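Local coordinates for beta-agarase AgaA (Microbulbifer thermotolerans, PDB 3WZ1), which cleaves beta-1,4-galactosidic linkages inside agarose chains through its GH16 catalytic domain, giving neoagarotetraose as the main product, at residues E144-R149 with N242-N247; N52-T55 with E61-P64; V191-P196 with K230-I235. One frame throughout, in Å; residues are numbered along the deposited sequence.

Interaction 1 of 3, residues E144-R149 with N242-N247; sequences EWYAER and NWRSDN
Tyr146 meets Trp243 and Arg244 where two short helices, 144-147 and 242-245, face each other on the GH16 beta-jelly roll; the side chain of Trp243 lies about 6 Å from that of Glu134, the predicted proton donor. The backbones stay well apart, CA of Tyr146 11.9 Å from CA of Arg244, and side chains alone bridge the interval. In Tyr146, CG stands anti to the carbonyl carbon (chi1 -72°), which sends the ring across to the second helix. The Arg244 guanidinium, tilted against that ring, is over one face in a cation-pi contact, CZ 4.9 Å from the ring centroid of Tyr146 and 10° off its normal; NH1 of Arg244 comes nearest, 3.9 Å from CD2 of Tyr146. Bends at chi2 and chi3 carry the arginine there, while its NH1 and NH2 are hydrogen-bonded to Gln143 OE1 and Val114 O. The rim atom CE3 of Trp145 points at the opposite face, over its centre. Were Tyr146 an alanine, the Arg244 guanidinium would probably lose its aromatic face and a gap would open beside the Trp243 edge. In Trp243, CG sits between the backbone N and the carbonyl carbon, turning the indole edge to Tyr146. The two come from opposite directions, ring planes oblique at 55°; CE1 of Tyr146 is 3.8 Å from CH2 of Trp243, as is OH of Tyr146 from CZ3 of Trp243.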
# COMPACT_ATOMS: atom_id res chain seq x y z
N GLU A 144 20.38 -5.16 2.09
CA GLU A 144 19.88 -6.50 1.95
C GLU A 144 18.80 -6.85 3.00
O GLU A 144 17.85 -7.55 2.69
CB GLU A 144 21.04 -7.50 2.01
CG GLU A 144 22.00 -7.36 0.82
CD GLU A 144 23.14 -6.37 1.03
OE1 GLU A 144 23.25 -5.66 2.08
OE2 GLU A 144 24.02 -6.30 0.14
N TRP A 145 18.96 -6.34 4.21
CA TRP A 145 17.99 -6.63 5.27
C TRP A 145 16.60 -6.14 4.85
O TRP A 145 15.61 -6.87 4.95
CB TRP A 145 18.37 -5.97 6.60
CG TRP A 145 17.52 -6.41 7.74
CD1 TRP A 145 17.73 -7.52 8.54
CD2 TRP A 145 16.31 -5.81 8.22
NE1 TRP A 145 16.74 -7.62 9.46
CE2 TRP A 145 15.85 -6.59 9.30
CE3 TRP A 145 15.57 -4.68 7.85
CZ2 TRP A 145 14.69 -6.29 10.00
CZ3 TRP A 145 14.42 -4.38 8.57
CH2 TRP A 145 14.00 -5.18 9.62
N TYR A 146 16.54 -4.91 4.34
CA TYR A 146 15.25 -4.36 3.94
C TYR A 146 14.65 -5.07 2.73
O TYR A 146 13.43 -5.24 2.61
CB TYR A 146 15.35 -2.85 3.68
CG TYR A 146 15.50 -2.06 4.97
CD1 TYR A 146 14.40 -1.79 5.76
CD2 TYR A 146 16.74 -1.63 5.43
CE1 TYR A 146 14.51 -1.12 6.97
CE2 TYR A 146 16.85 -0.95 6.63
CZ TYR A 146 15.74 -0.68 7.39
OH TYR A 146 15.85 0.01 8.58
N ALA A 147 15.50 -5.51 1.82
CA ALA A 147 15.05 -6.20 0.62
C ALA A 147 14.37 -7.54 0.91
O ALA A 147 13.61 -8.05 0.10
CB ALA A 147 16.21 -6.40 -0.34
N GLU A 148 14.65 -8.10 2.08
CA GLU A 148 14.01 -9.35 2.51
C GLU A 148 12.82 -9.15 3.43
O GLU A 148 12.28 -10.14 3.97
CB GLU A 148 15.05 -10.29 3.14
CG GLU A 148 16.05 -10.75 2.10
CD GLU A 148 17.20 -11.58 2.63
OE1 GLU A 148 17.20 -11.97 3.81
OE2 GLU A 148 18.11 -11.84 1.82
N ARG A 149 12.33 -7.91 3.58
CA ARG A 149 11.31 -7.60 4.58
C ARG A 149 10.08 -6.90 3.95
O ARG A 149 10.23 -6.11 3.02
CB ARG A 149 11.94 -6.71 5.67
CG ARG A 149 13.25 -7.24 6.29
CD ARG A 149 12.99 -7.87 7.63
NE ARG A 149 13.83 -8.95 8.19
CZ ARG A 149 14.95 -9.55 7.73
NH1 ARG A 149 15.61 -9.24 6.62
NH2 ARG A 149 15.41 -10.54 8.47
N ASN A 242 10.49 10.45 4.90
CA ASN A 242 11.44 11.26 5.67
C ASN A 242 12.43 10.44 6.51
O ASN A 242 13.60 10.79 6.56
CB ASN A 242 10.73 12.23 6.61
CG ASN A 242 10.09 13.38 5.88
OD1 ASN A 242 10.69 14.45 5.69
ND2 ASN A 242 8.89 13.18 5.46
N TRP A 243 11.98 9.35 7.12
CA TRP A 243 12.88 8.55 7.96
C TRP A 243 14.04 8.00 7.13
O TRP A 243 15.08 7.62 7.69
CB TRP A 243 12.14 7.42 8.71
CG TRP A 243 11.75 6.28 7.85
CD1 TRP A 243 10.71 6.23 6.95
CD2 TRP A 243 12.41 5.02 7.76
NE1 TRP A 243 10.68 5.03 6.32
CE2 TRP A 243 11.72 4.26 6.79
CE3 TRP A 243 13.51 4.45 8.41
CZ2 TRP A 243 12.09 2.97 6.45
CZ3 TRP A 243 13.88 3.16 8.07
CH2 TRP A 243 13.17 2.43 7.09
N ARG A 244 13.87 7.92 5.80
CA ARG A 244 14.94 7.53 4.90
C ARG A 244 15.73 8.74 4.40
O ARG A 244 16.94 8.84 4.64
CB ARG A 244 14.38 6.72 3.71
CG ARG A 244 13.47 5.55 4.12
CD ARG A 244 13.74 4.30 3.30
NE ARG A 244 14.87 3.56 3.85
CZ ARG A 244 15.46 2.53 3.25
NH1 ARG A 244 16.47 1.92 3.88
NH2 ARG A 244 15.07 2.09 2.06
N SER A 245 15.08 9.67 3.69
CA SER A 245 15.81 10.73 2.99
C SER A 245 16.32 11.84 3.92
O SER A 245 17.30 12.50 3.57
CB SER A 245 14.99 11.35 1.85
OG SER A 245 13.76 11.87 2.32
N ASP A 246 15.69 12.04 5.07
CA ASP A 246 16.22 13.02 6.04
C ASP A 246 17.58 12.53 6.49
O ASP A 246 18.42 13.32 6.95
CB ASP A 246 15.38 13.16 7.31
CG ASP A 246 14.05 13.87 7.10
OD1 ASP A 246 13.78 14.39 6.01
OD2 ASP A 246 13.27 13.89 8.08
N ASN A 247 17.77 11.21 6.42
CA ASN A 247 18.91 10.54 7.01
C ASN A 247 19.86 9.96 5.99
O ASN A 247 20.69 9.12 6.34
CB ASN A 247 18.39 9.46 7.98
CG ASN A 247 17.53 10.05 9.09
OD1 ASN A 247 16.38 9.63 9.33
ND2 ASN A 247 18.04 11.07 9.73

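Interaction 2 of 3, residues N52-T55 with E61-P64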
# COMPACT_ATOMS: atom_id res chain seq x y z
N ASN A 52 -5.97 14.33 -0.73
CA ASN A 52 -6.07 15.79 -0.73
C ASN A 52 -4.90 16.34 -1.56
O ASN A 52 -4.12 15.55 -2.11
CB ASN A 52 -6.14 16.31 0.71
CG ASN A 52 -4.89 16.03 1.53
OD1 ASN A 52 -3.77 16.27 1.08
ND2 ASN A 52 -5.07 15.54 2.76
N PRO A 53 -4.76 17.67 -1.68
CA PRO A 53 -3.72 18.18 -2.55
C PRO A 53 -2.26 18.04 -2.09
O PRO A 53 -1.36 18.46 -2.83
CB PRO A 53 -4.07 19.66 -2.69
CG PRO A 53 -5.55 19.70 -2.47
CD PRO A 53 -5.75 18.71 -1.36
N TRP A 54 -2.01 17.51 -0.90
CA TRP A 54 -0.63 17.33 -0.45
C TRP A 54 0.16 16.53 -1.47
O TRP A 54 -0.33 15.53 -1.97
CB TRP A 54 -0.62 16.59 0.88
CG TRP A 54 0.70 16.52 1.55
CD1 TRP A 54 1.56 17.55 1.81
CD2 TRP A 54 1.30 15.35 2.14
NE1 TRP A 54 2.67 17.09 2.48
CE2 TRP A 54 2.52 15.75 2.71
CE3 TRP A 54 0.92 14.01 2.22
CZ2 TRP A 54 3.37 14.86 3.38
CZ3 TRP A 54 1.77 13.12 2.89
CH2 TRP A 54 2.98 13.56 3.45
N THR A 55 1.38 16.97 -1.76
CA THR A 55 2.20 16.29 -2.76
C THR A 55 3.23 15.31 -2.19
O THR A 55 4.00 14.73 -2.96
CB THR A 55 2.88 17.30 -3.69
OG1 THR A 55 3.61 18.24 -2.91
CG2 THR A 55 1.80 18.00 -4.53
N GLU A 61 7.36 14.36 -4.73
CA GLU A 61 6.32 15.16 -5.31
C GLU A 61 5.46 14.29 -6.20
O GLU A 61 5.86 13.92 -7.30
CB GLU A 61 6.89 16.36 -6.06
CG GLU A 61 5.83 17.38 -6.36
CD GLU A 61 6.33 18.58 -7.15
OE1 GLU A 61 7.37 19.18 -6.80
OE2 GLU A 61 5.65 18.91 -8.13
N TRP A 62 4.28 13.90 -5.72
CA TRP A 62 3.41 13.04 -6.53
C TRP A 62 3.00 13.76 -7.80
O TRP A 62 2.76 14.96 -7.80
CB TRP A 62 2.19 12.56 -5.75
CG TRP A 62 2.54 11.63 -4.61
CD1 TRP A 62 3.33 10.50 -4.68
CD2 TRP A 62 2.09 11.72 -3.26
NE1 TRP A 62 3.40 9.90 -3.44
CE2 TRP A 62 2.66 10.63 -2.55
CE3 TRP A 62 1.24 12.60 -2.57
CZ2 TRP A 62 2.42 10.42 -1.19
CZ3 TRP A 62 1.01 12.38 -1.22
CH2 TRP A 62 1.60 11.30 -0.54
N HIS A 63 2.99 13.01 -8.90
CA HIS A 63 2.85 13.58 -10.23
C HIS A 63 1.96 12.67 -11.07
O HIS A 63 2.19 11.45 -11.14
CB HIS A 63 4.24 13.71 -10.82
CG HIS A 63 4.33 14.47 -12.11
ND1 HIS A 63 3.56 14.18 -13.22
CD2 HIS A 63 5.18 15.45 -12.50
CE1 HIS A 63 3.91 14.97 -14.22
NE2 HIS A 63 4.89 15.75 -13.81
N PRO A 64 0.91 13.22 -11.71
CA PRO A 64 -0.06 12.36 -12.39
C PRO A 64 0.55 11.53 -13.54
O PRO A 64 0.07 10.45 -13.83
CB PRO A 64 -1.15 13.34 -12.86
CG PRO A 64 -0.49 14.65 -12.90
CD PRO A 64 0.53 14.64 -11.81
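With CG anti to the backbone N in Trp54 (chi1 -171°) and anti to the carbonyl carbon in Trp62, the two indoles are swung together so that the edge of Trp62 is directed at the face of Trp54. Their planes are at 86° and the six-membered centroids lie 5.5 Å apart, an offset edge-to-face pair. The Trp54 carbonyl adds to this edge, its O lying near the Trp62 ring plane, 3.4 Å from CE3 of Trp62. The loop is shaped by an Asx turn, in which OD1 of Asn52 accepts from N of Trp54 at 2.9 Å, and leads to strand 60-62 of the jelly roll, which runs parallel to strand 87-94. The side chain of Trp54 lies about 8 Å from that of Glu129, the predicted nucleophile. Loop and strand are tied where N of Trp62 donates to O of Thr55 over 2.9 Å, nearly straight at 163° and on a carbonyl lone pair. The same oxygen receives a CA-H contact from Glu61 and stands above one face of the Trp62 indole. Glu61 runs beside Thr55 to a salt bridge with Lys81. NE1 of Trp62 is hydrogen-bonded to Met238 O on strand 232-239.

Interaction 3 of 3, residues V191-P196 with K230-I235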
# COMPACT_ATOMS: atom_id res chain seq x y z
N VAL A 191 -4.73 -7.56 3.96
CA VAL A 191 -5.14 -7.40 5.36
C VAL A 191 -6.64 -7.65 5.48
O VAL A 191 -7.43 -7.18 4.65
CB VAL A 191 -4.78 -6.00 5.92
CG1 VAL A 191 -5.36 -5.77 7.32
CG2 VAL A 191 -3.28 -5.84 5.97
N TYR A 192 -7.01 -8.40 6.52
CA TYR A 192 -8.39 -8.42 6.95
C TYR A 192 -8.53 -7.37 8.02
O TYR A 192 -8.03 -7.53 9.14
CB TYR A 192 -8.83 -9.78 7.49
CG TYR A 192 -10.32 -9.89 7.81
CD1 TYR A 192 -11.26 -9.03 7.23
CD2 TYR A 192 -10.79 -10.88 8.66
CE1 TYR A 192 -12.61 -9.14 7.51
CE2 TYR A 192 -12.14 -11.01 8.92
CZ TYR A 192 -13.04 -10.14 8.35
OH TYR A 192 -14.40 -10.28 8.62
N TRP A 193 -9.18 -6.27 7.65
CA TRP A 193 -9.57 -5.23 8.58
C TRP A 193 -10.94 -5.65 9.10
O TRP A 193 -11.97 -5.32 8.51
CB TRP A 193 -9.60 -3.89 7.86
CG TRP A 193 -10.07 -2.70 8.64
CD1 TRP A 193 -10.13 -2.54 9.99
CD2 TRP A 193 -10.50 -1.46 8.07
NE1 TRP A 193 -10.59 -1.28 10.30
CE2 TRP A 193 -10.85 -0.60 9.13
CE3 TRP A 193 -10.65 -1.00 6.74
CZ2 TRP A 193 -11.30 0.69 8.91
CZ3 TRP A 193 -11.13 0.26 6.53
CH2 TRP A 193 -11.44 1.10 7.61
N ARG A 194 -10.93 -6.41 10.19
CA ARG A 194 -12.14 -7.05 10.70
C ARG A 194 -13.03 -6.11 11.49
O ARG A 194 -14.25 -6.11 11.30
CB ARG A 194 -11.80 -8.26 11.56
CG ARG A 194 -13.01 -9.09 11.98
CD ARG A 194 -12.56 -10.18 12.94
NE ARG A 194 -12.35 -9.63 14.28
CZ ARG A 194 -11.85 -10.31 15.30
NH1 ARG A 194 -11.46 -11.57 15.16
NH2 ARG A 194 -11.75 -9.71 16.47
N ASP A 195 -12.41 -5.33 12.36
CA ASP A 195 -13.10 -4.38 13.22
C ASP A 195 -12.05 -3.39 13.71
O ASP A 195 -10.88 -3.51 13.36
CB ASP A 195 -13.85 -5.13 14.35
CG ASP A 195 -12.94 -5.92 15.26
OD1 ASP A 195 -12.04 -5.32 15.89
OD2 ASP A 195 -13.15 -7.15 15.39
N PRO A 196 -12.44 -2.37 14.49
CA PRO A 196 -11.49 -1.32 14.81
C PRO A 196 -10.29 -1.77 15.65
O PRO A 196 -9.35 -1.01 15.79
CB PRO A 196 -12.34 -0.32 15.62
CG PRO A 196 -13.71 -0.48 15.05
CD PRO A 196 -13.81 -1.98 14.84
N LYS A 230 -12.63 4.76 11.05
CA LYS A 230 -13.03 5.71 10.03
C LYS A 230 -12.96 5.07 8.65
O LYS A 230 -12.12 4.19 8.42
CB LYS A 230 -12.16 6.97 10.09
CG LYS A 230 -12.34 7.74 11.39
CD LYS A 230 -11.31 8.83 11.61
CE LYS A 230 -11.65 9.54 12.91
NZ LYS A 230 -10.70 10.61 13.33
N PRO A 231 -13.83 5.51 7.72
CA PRO A 231 -13.66 5.02 6.36
C PRO A 231 -12.28 5.38 5.83
O PRO A 231 -11.76 6.45 6.15
CB PRO A 231 -14.74 5.75 5.58
CG PRO A 231 -15.73 6.20 6.60
CD PRO A 231 -14.93 6.49 7.82
N MET A 232 -11.67 4.48 5.06
CA MET A 232 -10.33 4.74 4.54
C MET A 232 -10.27 4.56 3.04
O MET A 232 -10.84 3.62 2.48
CB MET A 232 -9.29 3.82 5.18
CG MET A 232 -9.17 3.97 6.68
SD MET A 232 -7.83 2.94 7.30
CE MET A 232 -8.21 2.98 9.06
N TYR A 233 -9.53 5.46 2.39
CA TYR A 233 -9.33 5.42 0.95
C TYR A 233 -8.15 4.52 0.62
O TYR A 233 -7.14 4.53 1.34
CB TYR A 233 -9.10 6.83 0.39
CG TYR A 233 -10.33 7.69 0.59
CD1 TYR A 233 -10.55 8.36 1.78
CD2 TYR A 233 -11.28 7.78 -0.41
CE1 TYR A 233 -11.71 9.08 1.98
CE2 TYR A 233 -12.45 8.50 -0.22
CZ TYR A 233 -12.64 9.14 0.97
OH TYR A 233 -13.80 9.86 1.18
N ALA A 234 -8.27 3.76 -0.46
CA ALA A 234 -7.16 2.96 -0.96
C ALA A 234 -6.18 3.84 -1.72
O ALA A 234 -6.60 4.63 -2.57
CB ALA A 234 -7.70 1.87 -1.87
N ILE A 235 -4.89 3.67 -1.44
CA ILE A 235 -3.85 4.46 -2.08
C ILE A 235 -2.76 3.51 -2.55
O ILE A 235 -2.31 2.62 -1.81
CB ILE A 235 -3.25 5.51 -1.10
CG1 ILE A 235 -4.38 6.35 -0.47
CG2 ILE A 235 -2.23 6.37 -1.80
CD1 ILE A 235 -3.91 7.21 0.69
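Strand 187-195 and the segment 230-235, which enters strand 232-239, are not paired: the closest CA atoms, those of Trp193 and Met232, are 10.8 Å apart, no hydrogen bond joins the segments, and side chains fill the interval inside the jelly roll. Trp193 extends toward Met232 with CG anti to the backbone N (chi1 176°), and the far corner of its indole does the touching. The Met232 chain, extended beyond CG, passes obliquely over one face of this corner. Its SD is 4.5 Å from the centroid of the six-membered ring of Trp193, 26° off the ring normal, a Met-aromatic contact. CG of Met232 lies 3.8 Å from CH2 of Trp193, and CE of Met232 3.8 Å from CZ2 of Trp193. O of Lys230 comes in at the indole edge, near its plane, 3.3 Å from CH2 of Trp193. NE1 of Trp193 is hydrogen-bonded to Leu228 O, Ile130 touches Trp193 and Met232, and the Met232 side chain is about 6 Å from that of Glu129, the predicted nucleophile. The sulfur over the ring face and the oxygen at its C-H rim are consistent with attraction that is probably mostly dispersion, with a weak electrostatic part.

All three contacts belong to the single GH16 catalytic domain and do not touch one another. Interaction 2 closes first along the chain; interaction 1 then spans residues 144-247, and both segments of interaction 3 fall within that span. Centres of interactions 1 and 2 are 22 Å apart, as are those of 2 and 3; interactions 1 and 3, 25 Å apart, lie on opposite sides of the chain's centre. Strand 232-239 connects them: interaction 3 uses its start, Trp62 of interaction 2 hydrogen-bonds to it, and helix 242-245 of interaction 1 follows it. At least one side chain of each lies within about 10 Å of a predicted catalytic glutamate, consistent with contacts spread around the active site.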